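Local atomic coordinates of endosialidase (Enterobacteria phage phi92, PDB entry 4HIZ), a protein that cleaves polysialic acid internally at alpha-2,8 and alpha-2,9 linkages, which probably lets phage phi92 get through the polysialic acid capsule of its bacterial host. Residues R157-I162 against A175-R180; T296-D301 against I352-G357; Y303-G308 against N325-D330. All coordinates share one frame; numbering follows the deposited sequence.

Contact 1 (R157-I162 against A175-R180). With FRU (beta-D-fructofuranose), chain G.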
loop_
_atom_site.group_PDB
_atom_site.type_symbol
_atom_site.label_atom_id
_atom_site.label_comp_id
_atom_site.label_asym_id
_atom_site.label_seq_id
_atom_site.Cartn_x
_atom_site.Cartn_y
_atom_site.Cartn_z
ATOM N N ARG A 157 9.354 -26.918 -17.705
ATOM C CA ARG A 157 10.199 -25.739 -17.857
ATOM C C ARG A 157 9.373 -24.557 -18.357
ATOM O O ARG A 157 8.424 -24.731 -19.151
ATOM C CB ARG A 157 11.302 -25.989 -18.897
ATOM C CG ARG A 157 12.251 -27.161 -18.542
ATOM C CD ARG A 157 13.440 -27.272 -19.543
ATOM N NE ARG A 157 14.264 -26.065 -19.540
ATOM C CZ ARG A 157 15.215 -25.790 -18.644
ATOM N NH1 ARG A 157 15.500 -26.647 -17.668
ATOM N NH2 ARG A 157 15.915 -24.663 -18.745
ATOM N N LEU A 158 9.770 -23.355 -17.946
ATOM C CA LEU A 158 9.251 -22.137 -18.560
ATOM C C LEU A 158 9.976 -21.878 -19.876
ATOM O O LEU A 158 11.203 -21.904 -19.925
ATOM C CB LEU A 158 9.554 -20.971 -17.622
ATOM C CG LEU A 158 8.945 -19.625 -18.039
ATOM C CD1 LEU A 158 7.374 -19.663 -18.041
ATOM C CD2 LEU A 158 9.451 -18.454 -17.128
ATOM N N TYR A 159 9.229 -21.585 -20.934
ATOM C CA TYR A 159 9.822 -21.191 -22.200
ATOM C C TYR A 159 9.282 -19.826 -22.584
ATOM O O TYR A 159 8.107 -19.564 -22.405
ATOM C CB TYR A 159 9.465 -22.207 -23.301
ATOM C CG TYR A 159 10.370 -23.416 -23.271
ATOM C CD1 TYR A 159 11.619 -23.397 -23.914
ATOM C CD2 TYR A 159 10.005 -24.560 -22.558
ATOM C CE1 TYR A 159 12.489 -24.522 -23.843
ATOM C CE2 TYR A 159 10.859 -25.697 -22.490
ATOM C CZ TYR A 159 12.089 -25.651 -23.113
ATOM O OH TYR A 159 12.922 -26.734 -23.046
ATOM N N ALA A 160 10.140 -18.977 -23.128
ATOM C CA ALA A 160 9.684 -17.677 -23.593
ATOM C C ALA A 160 10.503 -17.281 -24.821
ATOM O O ALA A 160 11.719 -17.532 -24.864
ATOM C CB ALA A 160 9.842 -16.617 -22.480
ATOM N N VAL A 161 9.870 -16.638 -25.805
ATOM C CA VAL A 161 10.668 -16.066 -26.873
ATOM C C VAL A 161 10.886 -14.612 -26.472
ATOM O O VAL A 161 9.962 -13.786 -26.544
ATOM C CB VAL A 161 9.994 -16.135 -28.264
ATOM C CG1 VAL A 161 10.923 -15.500 -29.339
ATOM C CG2 VAL A 161 9.693 -17.591 -28.617
ATOM N N ILE A 162 12.100 -14.337 -26.007
ATOM C CA ILE A 162 12.465 -13.008 -25.561
ATOM C C ILE A 162 13.111 -12.295 -26.728
ATOM O O ILE A 162 14.173 -12.696 -27.241
ATOM C CB ILE A 162 13.426 -13.050 -24.367
ATOM C CG1 ILE A 162 12.744 -13.734 -23.169
ATOM C CG2 ILE A 162 13.887 -11.639 -24.032
ATOM C CD1 ILE A 162 11.407 -13.052 -22.697
ATOM N N ALA A 175 15.862 -12.621 -31.820
ATOM C CA ALA A 175 14.984 -13.238 -30.833
ATOM C C ALA A 175 15.682 -14.437 -30.235
ATOM O O ALA A 175 16.454 -15.141 -30.931
ATOM C CB ALA A 175 13.653 -13.656 -31.482
ATOM N N GLU A 176 15.408 -14.679 -28.953
ATOM C CA GLU A 176 16.066 -15.773 -28.238
ATOM C C GLU A 176 15.029 -16.614 -27.570
ATOM O O GLU A 176 14.046 -16.081 -27.045
ATOM C CB GLU A 176 17.043 -15.247 -27.178
ATOM C CG GLU A 176 18.250 -14.511 -27.793
ATOM C CD GLU A 176 18.988 -13.619 -26.783
ATOM O OE1 GLU A 176 18.357 -13.059 -25.844
ATOM O OE2 GLU A 176 20.222 -13.482 -26.948
ATOM N N LEU A 177 15.247 -17.927 -27.558
ATOM C CA LEU A 177 14.411 -18.806 -26.751
ATOM C C LEU A 177 15.058 -18.833 -25.362
ATOM O O LEU A 177 16.219 -19.201 -25.246
ATOM C CB LEU A 177 14.339 -20.210 -27.407
ATOM C CG LEU A 177 13.377 -21.155 -26.649
ATOM C CD1 LEU A 177 11.903 -20.731 -26.826
ATOM C CD2 LEU A 177 13.614 -22.612 -27.118
ATOM N N TRP A 178 14.334 -18.387 -24.314
ATOM C CA TRP A 178 14.844 -18.442 -22.941
ATOM C C TRP A 178 14.111 -19.546 -22.217
ATOM O O TRP A 178 12.884 -19.696 -22.383
ATOM C CB TRP A 178 14.565 -17.121 -22.193
ATOM C CG TRP A 178 15.417 -15.921 -22.573
ATOM C CD1 TRP A 178 16.010 -15.642 -23.782
ATOM C CD2 TRP A 178 15.725 -14.815 -21.705
ATOM N NE1 TRP A 178 16.686 -14.427 -23.705
ATOM C CE2 TRP A 178 16.524 -13.902 -22.445
ATOM C CE3 TRP A 178 15.423 -14.527 -20.374
ATOM C CZ2 TRP A 178 17.007 -12.707 -21.893
ATOM C CZ3 TRP A 178 15.913 -13.344 -19.816
ATOM C CH2 TRP A 178 16.672 -12.437 -20.577
ATOM N N SER A 179 14.822 -20.329 -21.405
ATOM C CA SER A 179 14.112 -21.305 -20.574
ATOM C C SER A 179 14.753 -21.510 -19.234
ATOM O O SER A 179 15.938 -21.289 -19.059
ATOM C CB SER A 179 13.932 -22.666 -21.279
ATOM O OG SER A 179 15.118 -23.437 -21.227
ATOM N N ARG A 180 13.909 -21.901 -18.274
ATOM C CA ARG A 180 14.349 -22.258 -16.906
ATOM C C ARG A 180 13.479 -23.401 -16.474
ATOM O O ARG A 180 12.366 -23.554 -16.958
ATOM C CB ARG A 180 14.068 -21.093 -15.912
ATOM C CG ARG A 180 15.261 -20.177 -15.673
ATOM C CD ARG A 180 14.856 -19.048 -14.725
ATOM N NE ARG A 180 16.027 -18.283 -14.289
ATOM C CZ ARG A 180 15.926 -17.132 -13.610
ATOM N NH1 ARG A 180 14.709 -16.652 -13.293
ATOM N NH2 ARG A 180 17.024 -16.498 -13.209
HETATM C C1 FRU G . 24.034 -9.788 -25.497
HETATM C C2 FRU G . 23.112 -10.761 -24.912
HETATM C C3 FRU G . 21.727 -10.887 -25.273
HETATM C C4 FRU G . 21.189 -11.838 -24.277
HETATM C C5 FRU G . 22.040 -11.533 -23.080
HETATM C C6 FRU G . 22.064 -12.596 -21.992
HETATM O O1 FRU G . 23.703 -8.642 -24.737
HETATM O O2 FRU G . 23.553 -11.929 -25.728
HETATM O O3 FRU G . 21.410 -11.153 -26.662
HETATM O O4 FRU G . 19.769 -11.571 -24.042
HETATM O O5 FRU G . 23.375 -11.295 -23.587
HETATM O O6 FRU G . 22.779 -13.703 -22.439
HETATM O O HOH W 1 16.594 -11.444 -27.278
#
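Ile162 lies across the indole of Trp178 at about a right angle, its CG1 over one face and 3.6 Å from the centroid of the five-membered ring. The two belong to antiparallel neighbours of a beta hairpin in a propeller sheet, and Glu176, Ile162's hydrogen-bonded pair, lies on the same face. The indole edge is fixed by a nearly straight bond (175°) from Trp178 NE1 to Glu176 OE1, 3.0 Å long, which reaches the oxygen from above the carboxylate plane. OE1 also accepts from a water held by Ile162 O, and from O4 of the fructofuranose at 2.7 Å, while Glu176 OE2 takes O3 of the sugar at 2.6 Å. On the other face of the sheet, Ser179 CB sits over the Tyr159 ring, 3.8 Å from its centroid, and Leu177 CD2 meets that ring obliquely. Arg157 bends at chi3 (61°), which places NE; in the Ser179 conformer described here, NE and NH2 both meet Ser179 OG side-on and in the guanidinium plane, NH2 at 2.9 Å. Asp214 pairs with Arg157 NH1, and Glu272 bonds Ser179 OG. Glu176 OE1, which takes bonds from Trp178 NE1, a water and the sugar, is thereby held at the glycan pocket.

Contact 2 (T296-D301 against I352-G357). With EDO (1,2-ethanediol), chain J.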
loop_
_atom_site.group_PDB
_atom_site.type_symbol
_atom_site.label_atom_id
_atom_site.label_comp_id
_atom_site.label_asym_id
_atom_site.label_seq_id
_atom_site.Cartn_x
_atom_site.Cartn_y
_atom_site.Cartn_z
ATOM N N THR A 296 1.973 -22.869 -27.687
ATOM C CA THR A 296 1.191 -24.026 -27.244
ATOM C C THR A 296 2.023 -25.312 -27.336
ATOM O O THR A 296 2.857 -25.492 -28.236
ATOM C CB THR A 296 -0.137 -24.162 -28.053
ATOM O OG1 THR A 296 -0.965 -25.177 -27.475
ATOM C CG2 THR A 296 0.141 -24.534 -29.519
ATOM N N VAL A 297 1.818 -26.195 -26.364
ATOM C CA VAL A 297 2.538 -27.470 -26.329
ATOM C C VAL A 297 1.840 -28.539 -27.150
ATOM O O VAL A 297 0.636 -28.735 -27.026
ATOM C CB VAL A 297 2.690 -27.974 -24.899
ATOM C CG1 VAL A 297 3.303 -29.407 -24.886
ATOM C CG2 VAL A 297 3.563 -27.011 -24.128
ATOM N N ILE A 298 2.607 -29.248 -27.969
ATOM C CA ILE A 298 2.075 -30.361 -28.744
ATOM C C ILE A 298 2.395 -31.673 -27.997
ATOM O O ILE A 298 1.544 -32.555 -27.910
ATOM C CB ILE A 298 2.675 -30.351 -30.160
ATOM C CG1 ILE A 298 2.057 -29.194 -30.965
ATOM C CG2 ILE A 298 2.473 -31.724 -30.866
ATOM C CD1 ILE A 298 3.004 -28.549 -31.889
ATOM N N ASP A 299 3.608 -31.799 -27.447
ATOM C CA ASP A 299 3.985 -33.000 -26.692
ATOM C C ASP A 299 4.893 -32.574 -25.526
ATOM O O ASP A 299 6.041 -32.180 -25.749
ATOM C CB ASP A 299 4.733 -33.951 -27.646
ATOM C CG ASP A 299 5.050 -35.331 -27.039
ATOM O OD1 ASP A 299 5.306 -35.458 -25.838
ATOM O OD2 ASP A 299 5.111 -36.318 -27.806
ATOM N N ASP A 300 4.394 -32.649 -24.293
ATOM C CA ASP A 300 5.176 -32.192 -23.134
ATOM C C ASP A 300 6.461 -33.000 -22.935
ATOM O O ASP A 300 7.549 -32.432 -22.745
ATOM C CB ASP A 300 4.379 -32.309 -21.844
ATOM C CG ASP A 300 3.635 -31.062 -21.507
ATOM O OD1 ASP A 300 4.261 -29.996 -21.249
ATOM O OD2 ASP A 300 2.391 -31.168 -21.488
ATOM N N ASP A 301 6.339 -34.319 -22.984
ATOM C CA ASP A 301 7.478 -35.181 -22.693
ATOM C C ASP A 301 8.611 -35.051 -23.714
ATOM O O ASP A 301 9.786 -35.270 -23.385
ATOM C CB ASP A 301 7.026 -36.635 -22.673
ATOM C CG ASP A 301 6.157 -36.948 -21.486
ATOM O OD1 ASP A 301 6.133 -36.154 -20.524
ATOM O OD2 ASP A 301 5.503 -37.999 -21.518
ATOM N N ILE A 352 -2.633 -19.474 -30.863
ATOM C CA ILE A 352 -2.640 -20.887 -31.240
ATOM C C ILE A 352 -2.762 -21.780 -30.014
ATOM O O ILE A 352 -2.137 -21.508 -28.982
ATOM C CB ILE A 352 -1.368 -21.299 -32.023
ATOM C CG1 ILE A 352 -0.086 -20.903 -31.279
ATOM C CG2 ILE A 352 -1.377 -20.651 -33.402
ATOM C CD1 ILE A 352 1.212 -21.452 -31.954
ATOM N N LYS A 353 -3.580 -22.831 -30.116
ATOM C CA LYS A 353 -3.729 -23.789 -29.014
ATOM C C LYS A 353 -3.940 -25.187 -29.586
ATOM O O LYS A 353 -4.737 -25.382 -30.494
ATOM C CB LYS A 353 -4.900 -23.421 -28.102
ATOM C CG LYS A 353 -4.685 -22.108 -27.298
ATOM C CD LYS A 353 -3.542 -22.269 -26.277
ATOM C CE LYS A 353 -3.118 -20.916 -25.627
ATOM N NZ LYS A 353 -2.625 -19.931 -26.718
ATOM N N TYR A 354 -3.227 -26.143 -29.023
ATOM C CA TYR A 354 -3.348 -27.548 -29.435
ATOM C C TYR A 354 -4.180 -28.315 -28.430
ATOM O O TYR A 354 -3.903 -28.259 -27.212
ATOM C CB TYR A 354 -1.942 -28.127 -29.525
ATOM C CG TYR A 354 -1.825 -29.555 -29.979
ATOM C CD1 TYR A 354 -1.825 -29.873 -31.333
ATOM C CD2 TYR A 354 -1.645 -30.575 -29.056
ATOM C CE1 TYR A 354 -1.660 -31.209 -31.755
ATOM C CE2 TYR A 354 -1.492 -31.888 -29.478
ATOM C CZ TYR A 354 -1.510 -32.183 -30.813
ATOM O OH TYR A 354 -1.332 -33.510 -31.222
ATOM N N TYR A 355 -5.194 -29.035 -28.923
ATOM C CA TYR A 355 -5.994 -29.910 -28.064
ATOM C C TYR A 355 -6.273 -31.213 -28.780
ATOM O O TYR A 355 -6.829 -31.208 -29.884
ATOM C CB TYR A 355 -7.357 -29.284 -27.789
ATOM C CG TYR A 355 -7.334 -28.027 -26.993
ATOM C CD1 TYR A 355 -7.310 -28.077 -25.604
ATOM C CD2 TYR A 355 -7.368 -26.789 -27.615
ATOM C CE1 TYR A 355 -7.328 -26.917 -24.843
ATOM C CE2 TYR A 355 -7.383 -25.619 -26.870
ATOM C CZ TYR A 355 -7.353 -25.699 -25.481
ATOM O OH TYR A 355 -7.386 -24.560 -24.719
ATOM N N ASP A 356 -5.899 -32.323 -28.148
ATOM C CA ASP A 356 -6.286 -33.637 -28.650
ATOM C C ASP A 356 -5.949 -33.822 -30.125
ATOM O O ASP A 356 -6.779 -34.297 -30.909
ATOM C CB ASP A 356 -7.779 -33.839 -28.455
ATOM C CG ASP A 356 -8.164 -33.835 -26.999
ATOM O OD1 ASP A 356 -7.326 -34.281 -26.167
ATOM O OD2 ASP A 356 -9.287 -33.376 -26.662
ATOM N N GLY A 357 -4.739 -33.447 -30.506
ATOM C CA GLY A 357 -4.264 -33.727 -31.850
ATOM C C GLY A 357 -4.636 -32.683 -32.889
ATOM O O GLY A 357 -4.245 -32.812 -34.038
HETATM C C1 EDO J . -4.014 -25.654 -24.210
HETATM O O1 EDO J . -3.566 -25.051 -22.988
HETATM C C2 EDO J . -2.829 -26.063 -25.084
HETATM O O2 EDO J . -1.683 -25.212 -24.843
HETATM O O HOH W 2 0.484 -34.878 -29.302
#
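Thr296 and Lys353 bring the two backbones closest, with CA atoms 5.2 Å apart, yet no backbone-to-backbone hydrogen bond joins the segments. Each lies at the end of the first strand of its own four-stranded antiparallel sheet, as in adjacent blades of a beta propeller. Beyond Val297 the chain turns a corner at Ile298, where Ile298 and Asp299 form a classic bulge opposite Thr304, while 352-355 runs on as a strand. One side chain makes the direct hydrogen bond between the segments. With OG1 anti to the backbone N (chi1 -172°), Thr296 accepts the N-H of Tyr354 at OG1, 2.9 Å away and at 158°. The same OG1 is hydrogen-bonded at 2.7 Å to O2 of an ethanediol, probably left from crystallisation, and the CG2 branch packs on Ile352 CG1.

Further along, Ile298 lies at about a right angle to Tyr354 and covers one face of its ring: CG1 stands 4.1 Å from the centroid, 18° off the normal, and CA lies over the same ring nearer its rim. A water joins Ile298 O to Tyr354 OH, 3.0 Å from that hydroxyl. Lys353 leads away from Thr296 and folds back, so that NZ donates to Ile352 O at 2.8 Å from above the carbonyl plane; Asp88 is its salt-bridge partner. Within the two segments the direct hydrogen bonding thus comes down to one bond, through the Thr296 hydroxyl, beside apolar packing and a water bridge; next to it Ser294 OG bonds Ile352 N and also links the two sheets.

Contact 3 (Y303-G308 against N325-D330). With EDO (1,2-ethanediol), chain X.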
loop_
_atom_site.group_PDB
_atom_site.type_symbol
_atom_site.label_atom_id
_atom_site.label_comp_id
_atom_site.label_asym_id
_atom_site.label_seq_id
_atom_site.Cartn_x
_atom_site.Cartn_y
_atom_site.Cartn_z
ATOM N N TYR A 303 9.011 -32.241 -25.646
ATOM C CA TYR A 303 9.321 -30.821 -25.808
ATOM C C TYR A 303 9.013 -30.375 -27.225
ATOM O O TYR A 303 9.787 -29.664 -27.872
ATOM C CB TYR A 303 10.765 -30.501 -25.404
ATOM C CG TYR A 303 10.942 -30.714 -23.926
ATOM C CD1 TYR A 303 11.225 -31.988 -23.428
ATOM C CD2 TYR A 303 10.759 -29.665 -23.023
ATOM C CE1 TYR A 303 11.356 -32.219 -22.084
ATOM C CE2 TYR A 303 10.869 -29.886 -21.649
ATOM C CZ TYR A 303 11.172 -31.168 -21.190
ATOM O OH TYR A 303 11.281 -31.410 -19.831
ATOM N N THR A 304 7.864 -30.808 -27.708
ATOM C CA THR A 304 7.376 -30.338 -29.014
ATOM C C THR A 304 6.370 -29.219 -28.774
ATOM O O THR A 304 5.378 -29.407 -28.079
ATOM C CB THR A 304 6.680 -31.505 -29.789
ATOM O OG1 THR A 304 7.575 -32.640 -29.896
ATOM C CG2 THR A 304 6.314 -31.054 -31.185
ATOM N N PHE A 305 6.633 -28.044 -29.327
ATOM C CA PHE A 305 5.712 -26.918 -29.146
ATOM C C PHE A 305 5.741 -25.986 -30.347
ATOM O O PHE A 305 6.582 -26.115 -31.238
ATOM C CB PHE A 305 5.950 -26.188 -27.806
ATOM C CG PHE A 305 7.322 -25.533 -27.630
ATOM C CD1 PHE A 305 7.745 -24.461 -28.432
ATOM C CD2 PHE A 305 8.121 -25.898 -26.546
ATOM C CE1 PHE A 305 8.988 -23.829 -28.198
ATOM C CE2 PHE A 305 9.354 -25.249 -26.284
ATOM C CZ PHE A 305 9.805 -24.236 -27.105
ATOM N N ALA A 306 4.790 -25.063 -30.385
ATOM C CA ALA A 306 4.708 -24.139 -31.496
ATOM C C ALA A 306 4.600 -22.710 -30.937
ATOM O O ALA A 306 4.002 -22.491 -29.875
ATOM C CB ALA A 306 3.506 -24.446 -32.375
ATOM N N VAL A 307 5.164 -21.754 -31.672
ATOM C CA VAL A 307 5.087 -20.326 -31.315
ATOM C C VAL A 307 4.449 -19.626 -32.512
ATOM O O VAL A 307 4.793 -19.935 -33.650
ATOM C CB VAL A 307 6.515 -19.789 -31.114
ATOM C CG1 VAL A 307 6.588 -18.255 -31.179
ATOM C CG2 VAL A 307 7.138 -20.367 -29.822
ATOM N N GLY A 308 3.493 -18.722 -32.285
ATOM C CA GLY A 308 2.899 -18.037 -33.426
ATOM C C GLY A 308 3.819 -16.939 -33.942
ATOM O O GLY A 308 4.665 -16.398 -33.209
ATOM N N ASN A 325 10.455 -29.201 -32.929
ATOM C CA ASN A 325 10.201 -30.619 -32.765
ATOM C C ASN A 325 10.689 -31.166 -31.414
ATOM O O ASN A 325 10.062 -32.077 -30.831
ATOM C CB ASN A 325 10.828 -31.388 -33.937
ATOM C CG ASN A 325 10.359 -32.826 -33.968
ATOM O OD1 ASN A 325 9.157 -33.093 -34.140
ATOM N ND2 ASN A 325 11.278 -33.756 -33.745
ATOM N N ASN A 326 11.786 -30.593 -30.915
ATOM C CA ASN A 326 12.330 -30.967 -29.618
ATOM C C ASN A 326 13.155 -29.815 -29.116
ATOM O O ASN A 326 14.344 -29.706 -29.394
ATOM C CB ASN A 326 13.182 -32.224 -29.719
ATOM C CG ASN A 326 13.729 -32.686 -28.354
ATOM O OD1 ASN A 326 13.747 -31.943 -27.347
ATOM N ND2 ASN A 326 14.231 -33.912 -28.339
ATOM N N ALA A 327 12.492 -28.935 -28.379
ATOM C CA ALA A 327 13.139 -27.723 -27.927
ATOM C C ALA A 327 14.123 -27.985 -26.787
ATOM O O ALA A 327 14.943 -27.122 -26.492
ATOM C CB ALA A 327 12.093 -26.733 -27.482
ATOM N N TYR A 328 14.013 -29.142 -26.120
ATOM C CA TYR A 328 14.928 -29.449 -25.028
ATOM C C TYR A 328 16.302 -29.792 -25.617
ATOM O O TYR A 328 17.315 -29.194 -25.265
ATOM C CB TYR A 328 14.374 -30.586 -24.143
ATOM C CG TYR A 328 15.289 -30.963 -22.985
ATOM C CD1 TYR A 328 16.405 -31.791 -23.192
ATOM C CD2 TYR A 328 15.050 -30.483 -21.693
ATOM C CE1 TYR A 328 17.261 -32.116 -22.146
ATOM C CE2 TYR A 328 15.887 -30.812 -20.637
ATOM C CZ TYR A 328 16.988 -31.632 -20.869
ATOM O OH TYR A 328 17.821 -31.937 -19.825
ATOM N N SER A 329 16.349 -30.748 -26.526
ATOM C CA SER A 329 17.629 -31.147 -27.103
ATOM C C SER A 329 18.122 -30.171 -28.166
ATOM O O SER A 329 19.329 -30.031 -28.365
ATOM C CB SER A 329 17.533 -32.552 -27.688
ATOM O OG SER A 329 16.553 -32.597 -28.707
ATOM N N ASP A 330 17.185 -29.498 -28.840
ATOM C CA ASP A 330 17.521 -28.641 -29.976
ATOM C C ASP A 330 16.736 -27.361 -29.976
ATOM O O ASP A 330 15.881 -27.158 -30.846
ATOM C CB ASP A 330 17.235 -29.371 -31.311
ATOM C CG ASP A 330 18.115 -30.579 -31.511
ATOM O OD1 ASP A 330 19.302 -30.389 -31.855
ATOM O OD2 ASP A 330 17.606 -31.710 -31.347
HETATM C C1 EDO X . 13.251 -34.960 -23.816
HETATM O O1 EDO X . 14.260 -35.776 -23.188
HETATM C C2 EDO X . 13.692 -34.521 -25.205
HETATM O O2 EDO X . 14.616 -35.473 -25.746
#
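Thr304 OG1 donates to Asn325 O at 2.7 Å, arriving 32° out of the carbonyl plane. The bond ties the start of a propeller strand, at a G1 beta bulge formed by Tyr303 and Thr304 opposite Asp299, to the loop that follows strand 318-324. Beside it Ala327 N donates almost straight (171°) to Tyr303 O, 2.8 Å away, so backbone and side-chain bonds together fix where the loop leaves the sheet.

The loop is shaped from within by an Asx motif. Asn326 OD1 accepts Ser329 N at 3.0 Å from above the amide plane, and Tyr328 N more weakly, while Asn326 ND2 donates to O2 of an ethanediol probably from the crystallisation liquor. With Asp330 N bonded to Asn326 O as well, the loop is compact here, and Ala327 and Tyr328 face the strand. Tyr328 lies side by side with Tyr303, both pointing the same way; its CB sits over the Tyr303 ring, 3.7 Å from the centroid, while the two rings meet obliquely with planes at 44°. Their hydroxyls end on backbone carbonyls elsewhere, Tyr303 on Gly155 and Tyr328 on Leu210. Deeper in, the ring of Phe305 also meets Phe295, Phe324 and Tyr159. At the CE2–CZ end of that ring, Ala327 CB lies 3.3 Å from Phe305 CE2.

Contact 1 is almost wholly buried, whereas contacts 2 and 3 are partly buried and include ethanediol. Contact 1 is a true sheet pairing with regular backbone bonds; contact 2 joins two sheets through a side-chain hydroxyl, and contact 3 ties a strand to a loop by one backbone and one hydroxyl bond. Contacts 2 and 3 share a sheet, strands 291-297 and 304-311 being neighbours, with Ile298 N 2.8 Å from Thr304 O. Contacts 1 and 3 meet by packing, Tyr159 OH lying 3.6 Å from Tyr303 CD2, while contacts 1 and 2 do not touch. Among the three, glycan binding belongs to contact 1.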